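Long-range contacts in 401aa long hypothetical glucose-1-phosphate thymidylyltransferase (Sulfolobus tokodaii, PDB 2GGO), which is a bifunctional enzyme in the synthesis of UDP-N-acetylglucosamine and UDP-N-acetylgalactosamine, probably acting as both nucleotidyltransferase and acetyltransferase: residues 138-143 / 194-199; 283-288 / 300-305. One frame throughout, in Å; residues are numbered along the deposited sequence.

Contact 1: 138-143 / 194-199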
# COMPACT_ATOMS: atom_id res chain seq x y z
N GLN A 138 33.22 -5.72 8.75
CA GLN A 138 32.98 -7.12 8.41
C GLN A 138 31.59 -7.33 7.81
O GLN A 138 31.24 -8.44 7.40
CB GLN A 138 33.16 -7.98 9.65
CG GLN A 138 34.06 -9.17 9.41
CD GLN A 138 35.18 -9.23 10.44
OE1 GLN A 138 36.35 -9.44 10.09
NE2 GLN A 138 34.84 -9.03 11.72
N ASN A 139 30.82 -6.24 7.78
CA ASN A 139 29.54 -6.15 7.08
C ASN A 139 28.30 -6.70 7.81
O ASN A 139 27.23 -6.89 7.21
CB ASN A 139 29.65 -6.67 5.63
CG ASN A 139 30.63 -5.84 4.79
OD1 ASN A 139 31.14 -4.80 5.24
ND2 ASN A 139 30.89 -6.30 3.56
N ASN A 140 28.44 -6.94 9.10
CA ASN A 140 27.30 -7.04 9.99
C ASN A 140 26.95 -5.61 10.44
O ASN A 140 27.59 -4.66 10.01
CB ASN A 140 27.61 -7.94 11.19
CG ASN A 140 28.19 -9.28 10.76
OD1 ASN A 140 27.65 -9.97 9.89
ND2 ASN A 140 29.31 -9.66 11.39
N LEU A 141 25.94 -5.45 11.28
CA LEU A 141 25.43 -4.12 11.55
C LEU A 141 26.23 -3.35 12.59
O LEU A 141 26.44 -3.85 13.71
CB LEU A 141 23.95 -4.16 11.97
CG LEU A 141 23.24 -2.81 12.09
CD1 LEU A 141 22.78 -2.31 10.72
CD2 LEU A 141 22.08 -2.91 13.08
N SER A 142 26.67 -2.15 12.22
CA SER A 142 27.26 -1.21 13.15
C SER A 142 26.14 -0.41 13.80
O SER A 142 25.84 -0.60 14.98
CB SER A 142 28.25 -0.30 12.44
OG SER A 142 29.21 0.20 13.35
N LYS A 143 25.50 0.46 13.04
CA LYS A 143 24.29 1.15 13.54
C LYS A 143 23.29 1.51 12.43
O LYS A 143 23.57 1.30 11.24
CB LYS A 143 24.64 2.36 14.46
CG LYS A 143 25.47 3.51 13.83
CD LYS A 143 26.06 4.46 14.91
CE LYS A 143 27.42 3.96 15.45
NZ LYS A 143 27.92 4.65 16.69
N ASP A 194 26.79 -5.44 21.34
CA ASP A 194 27.12 -6.69 22.03
C ASP A 194 27.02 -7.86 21.04
O ASP A 194 27.97 -8.65 20.87
CB ASP A 194 26.18 -6.93 23.22
CG ASP A 194 25.75 -5.63 23.92
OD1 ASP A 194 26.08 -4.52 23.43
OD2 ASP A 194 25.06 -5.72 24.96
N HIS A 195 25.85 -7.96 20.41
CA HIS A 195 25.55 -9.06 19.51
C HIS A 195 25.85 -8.73 18.06
O HIS A 195 25.72 -7.58 17.61
CB HIS A 195 24.10 -9.50 19.65
CG HIS A 195 23.80 -10.13 20.97
ND1 HIS A 195 23.41 -9.40 22.07
CD2 HIS A 195 23.83 -11.43 21.36
CE1 HIS A 195 23.21 -10.22 23.09
NE2 HIS A 195 23.46 -11.46 22.68
N ARG A 196 26.25 -9.78 17.35
CA ARG A 196 26.46 -9.74 15.92
C ARG A 196 25.08 -9.87 15.25
O ARG A 196 24.36 -10.86 15.45
CB ARG A 196 27.41 -10.87 15.56
CG ARG A 196 27.24 -11.51 14.22
CD ARG A 196 27.60 -12.98 14.37
NE ARG A 196 27.71 -13.64 13.08
CZ ARG A 196 28.76 -13.53 12.27
NH1 ARG A 196 29.80 -12.77 12.61
NH2 ARG A 196 28.77 -14.17 11.11
N VAL A 197 24.72 -8.82 14.51
CA VAL A 197 23.45 -8.71 13.80
C VAL A 197 23.75 -8.71 12.29
O VAL A 197 24.12 -7.67 11.75
CB VAL A 197 22.72 -7.41 14.19
CG1 VAL A 197 21.32 -7.39 13.64
CG2 VAL A 197 22.66 -7.27 15.68
N LYS A 198 23.62 -9.86 11.63
CA LYS A 198 23.89 -9.99 10.18
C LYS A 198 23.08 -9.00 9.36
O LYS A 198 22.08 -8.46 9.83
CB LYS A 198 23.54 -11.40 9.69
CG LYS A 198 24.63 -12.43 9.82
CD LYS A 198 24.36 -13.66 8.91
CE LYS A 198 24.55 -13.35 7.40
NZ LYS A 198 24.44 -14.55 6.52
N VAL A 199 23.51 -8.74 8.15
CA VAL A 199 22.75 -7.90 7.25
C VAL A 199 22.75 -8.61 5.91
O VAL A 199 23.82 -8.77 5.28
CB VAL A 199 23.30 -6.43 7.17
CG1 VAL A 199 22.88 -5.75 5.88
CG2 VAL A 199 22.83 -5.59 8.35
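The side-chain amide of Asn-140 lies over one face of the Arg-196 guanidinium, with CG of Asn-140 4.3 Å above the guanidinium plane and shifted toward its rim. The two planes are 64° apart, so this is not a flat stack. Nor is it a hydrogen bond: Asn-140 ND2 and Arg-196 NH1 are 3.4 Å apart, and both are donors. Arg-196 NE has a long, weak ion pair with Glu-116. This is where the hairpin of strands 132-135 and 141-145 rests against strand 197-201, an outermost strand of the central mixed sheet in the GT-A nucleotidyltransferase domain. Asn-140 CG stands beside its own backbone N (chi1 -50°), and the amide beyond it brings OD1 to 3.9 Å from Lys-198 CG. An alanine here would probably take the amide from over the guanidinium and from beside Lys-198 CG, opening a gap and leaving Arg-196 freer to turn.

One hydrogen bond joins the segments: Leu-141 N donates to Val-197 O at 2.9 Å, with 148° at the hydrogen. A single bond makes a point of attachment and not a continuous sheet; the regular partner of Ser-142 and Lys-143 is Val-134, which both face in a classic beta bulge. Leu-141 otherwise makes apolar contacts. It is buried among Leu-133 and, on helix 184-194, Ile-188 and Ala-192, and its side chain is about 7 Å from that of Asn-157, a residue that probably binds N-acetylglucosamine 1-phosphate. Across the contact its CB meets Val-197 CB at 4.1 Å, while Leu-141 CD1 touches Val-199 CG2 at 4.0 Å.

Contact 2: 283-288 / 300-305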
# COMPACT_ATOMS: atom_id res chain seq x y z
N LEU A 283 -8.75 -2.55 -12.40
CA LEU A 283 -10.04 -2.53 -11.74
C LEU A 283 -10.07 -3.72 -10.83
O LEU A 283 -10.09 -4.84 -11.36
CB LEU A 283 -11.16 -2.69 -12.78
CG LEU A 283 -10.94 -1.68 -13.92
CD1 LEU A 283 -11.75 -2.04 -15.20
CD2 LEU A 283 -11.29 -0.33 -13.41
N VAL A 284 -10.08 -3.52 -9.51
CA VAL A 284 -9.80 -4.67 -8.63
C VAL A 284 -10.86 -5.78 -8.61
O VAL A 284 -10.52 -6.96 -8.61
CB VAL A 284 -9.33 -4.34 -7.19
CG1 VAL A 284 -8.57 -3.05 -7.06
CG2 VAL A 284 -10.37 -4.56 -6.13
N GLU A 285 -12.13 -5.41 -8.65
CA GLU A 285 -13.20 -6.37 -8.56
C GLU A 285 -14.55 -5.67 -8.77
O GLU A 285 -14.84 -4.67 -8.10
CB GLU A 285 -13.19 -6.94 -7.14
CG GLU A 285 -14.38 -7.77 -6.79
CD GLU A 285 -14.34 -8.25 -5.34
OE1 GLU A 285 -13.47 -7.80 -4.55
OE2 GLU A 285 -15.19 -9.08 -4.99
N LYS A 286 -15.38 -6.25 -9.63
CA LYS A 286 -16.77 -5.85 -9.72
C LYS A 286 -16.98 -4.36 -9.99
O LYS A 286 -17.75 -3.67 -9.28
CB LYS A 286 -17.49 -6.24 -8.42
CG LYS A 286 -17.90 -7.69 -8.43
CD LYS A 286 -18.64 -8.03 -7.18
CE LYS A 286 -18.80 -9.54 -7.05
NZ LYS A 286 -19.10 -9.80 -5.60
N ASN A 287 -16.29 -3.87 -11.03
CA ASN A 287 -16.29 -2.45 -11.29
C ASN A 287 -17.15 -2.21 -12.48
O ASN A 287 -17.29 -3.09 -13.30
CB ASN A 287 -14.88 -1.97 -11.57
CG ASN A 287 -14.00 -2.07 -10.38
OD1 ASN A 287 -14.08 -1.30 -9.44
ND2 ASN A 287 -13.12 -3.03 -10.39
N LYS A 288 -17.82 -1.07 -12.51
CA LYS A 288 -18.52 -0.66 -13.71
C LYS A 288 -17.83 0.55 -14.31
O LYS A 288 -17.57 1.55 -13.59
CB LYS A 288 -20.02 -0.44 -13.49
CG LYS A 288 -20.79 -0.01 -14.83
CD LYS A 288 -22.10 -0.76 -15.03
CE LYS A 288 -22.69 -0.66 -16.43
NZ LYS A 288 -22.54 0.71 -16.81
N ILE A 300 -8.85 1.29 -9.08
CA ILE A 300 -10.26 1.54 -8.72
C ILE A 300 -10.70 0.25 -8.01
O ILE A 300 -10.71 -0.82 -8.58
CB ILE A 300 -11.10 1.85 -9.99
CG1 ILE A 300 -10.60 3.14 -10.71
CG2 ILE A 300 -12.55 2.04 -9.68
CD1 ILE A 300 -11.21 3.33 -12.15
N MET A 301 -10.99 0.40 -6.72
CA MET A 301 -11.26 -0.72 -5.84
C MET A 301 -12.67 -1.28 -5.96
O MET A 301 -13.48 -0.88 -6.82
CB MET A 301 -10.86 -0.34 -4.40
CG MET A 301 -9.36 0.02 -4.25
SD MET A 301 -8.82 0.66 -2.66
CE MET A 301 -7.14 1.06 -3.11
N GLU A 302 -12.96 -2.22 -5.07
CA GLU A 302 -14.07 -3.18 -5.20
C GLU A 302 -15.44 -2.54 -5.41
O GLU A 302 -15.86 -1.75 -4.57
CB GLU A 302 -14.17 -4.01 -3.90
CG GLU A 302 -12.92 -4.81 -3.54
CD GLU A 302 -11.91 -4.08 -2.64
OE1 GLU A 302 -11.98 -2.85 -2.52
OE2 GLU A 302 -11.03 -4.75 -2.04
N GLY A 303 -16.16 -2.97 -6.45
CA GLY A 303 -17.53 -2.53 -6.66
C GLY A 303 -17.71 -1.04 -6.96
O GLY A 303 -18.82 -0.54 -6.94
N SER A 304 -16.63 -0.32 -7.22
CA SER A 304 -16.73 1.12 -7.58
C SER A 304 -17.19 1.31 -8.99
O SER A 304 -16.91 0.52 -9.84
CB SER A 304 -15.43 1.82 -7.37
OG SER A 304 -15.27 2.00 -5.97
N LYS A 305 -17.95 2.36 -9.23
CA LYS A 305 -18.67 2.48 -10.47
C LYS A 305 -18.41 3.84 -11.14
O LYS A 305 -18.69 4.89 -10.54
CB LYS A 305 -20.13 2.36 -10.16
CG LYS A 305 -20.61 0.87 -10.01
CD LYS A 305 -22.16 0.77 -10.10
CE LYS A 305 -22.84 0.65 -8.71
NZ LYS A 305 -24.37 0.88 -8.69
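Successive coils of the left-handed parallel beta-helix, built from hexapeptide repeats, stack here at one of their corners. The register runs from Leu-283 beside Ile-300 to Lys-288 beside Lys-305. Three backbone bonds hold it: Val-284 N to Ile-300 O, 2.9 Å and almost straight at 174°; Gly-303 N to Glu-285 O, 2.7 Å; and Lys-288 N to Ser-304 O, a longer 3.2 Å. Residues 300-305 bend through a type II turn from Met-301 to Ser-304, with Gly-303 at the positive phi (64°) that such a turn asks of its third residue. Ser-304 OG is bonded to Ala-318 O and Val-321 N, tying the corner to the next coil.

Val-284 CG2 packs on Glu-302 CG at 3.6 Å. The carboxylates of Glu-285 and Glu-302 are near but not touching, OE1 of the first 4.6 Å from OE2 of the second; a salt bridge from Glu-302 to Arg-21 probably offsets their repulsion. Val-284 and Met-301 also meet Pro-27, so the nucleotidyltransferase domain packs on this corner. On the buried face Leu-283 and Ile-300 lie side by side, pointing the same way, with Leu-283 CD2 3.9 Å from Ile-300 CD1.

In the fold
The two contacts sit on opposite sides of the chain's centre, about 46 Å apart between centres and about 32 Å between nearest atoms. They come in series: contact 1 closes within the N-terminal nucleotidyltransferase domain before contact 2 opens in the C-terminal beta-helix, and they share no sheet. Contact 1 brings a hairpin onto an outer strand of the mixed sheet, while contact 2 joins neighbouring coils whose parallel strands lie along the helix faces. Residues 283-288 and 300-305 nevertheless touch the first domain through Arg-21 and Pro-27. The separation fits a bifunctional enzyme whose two halves, a GT-A domain and a hexapeptide-repeat domain, are built on unrelated folds.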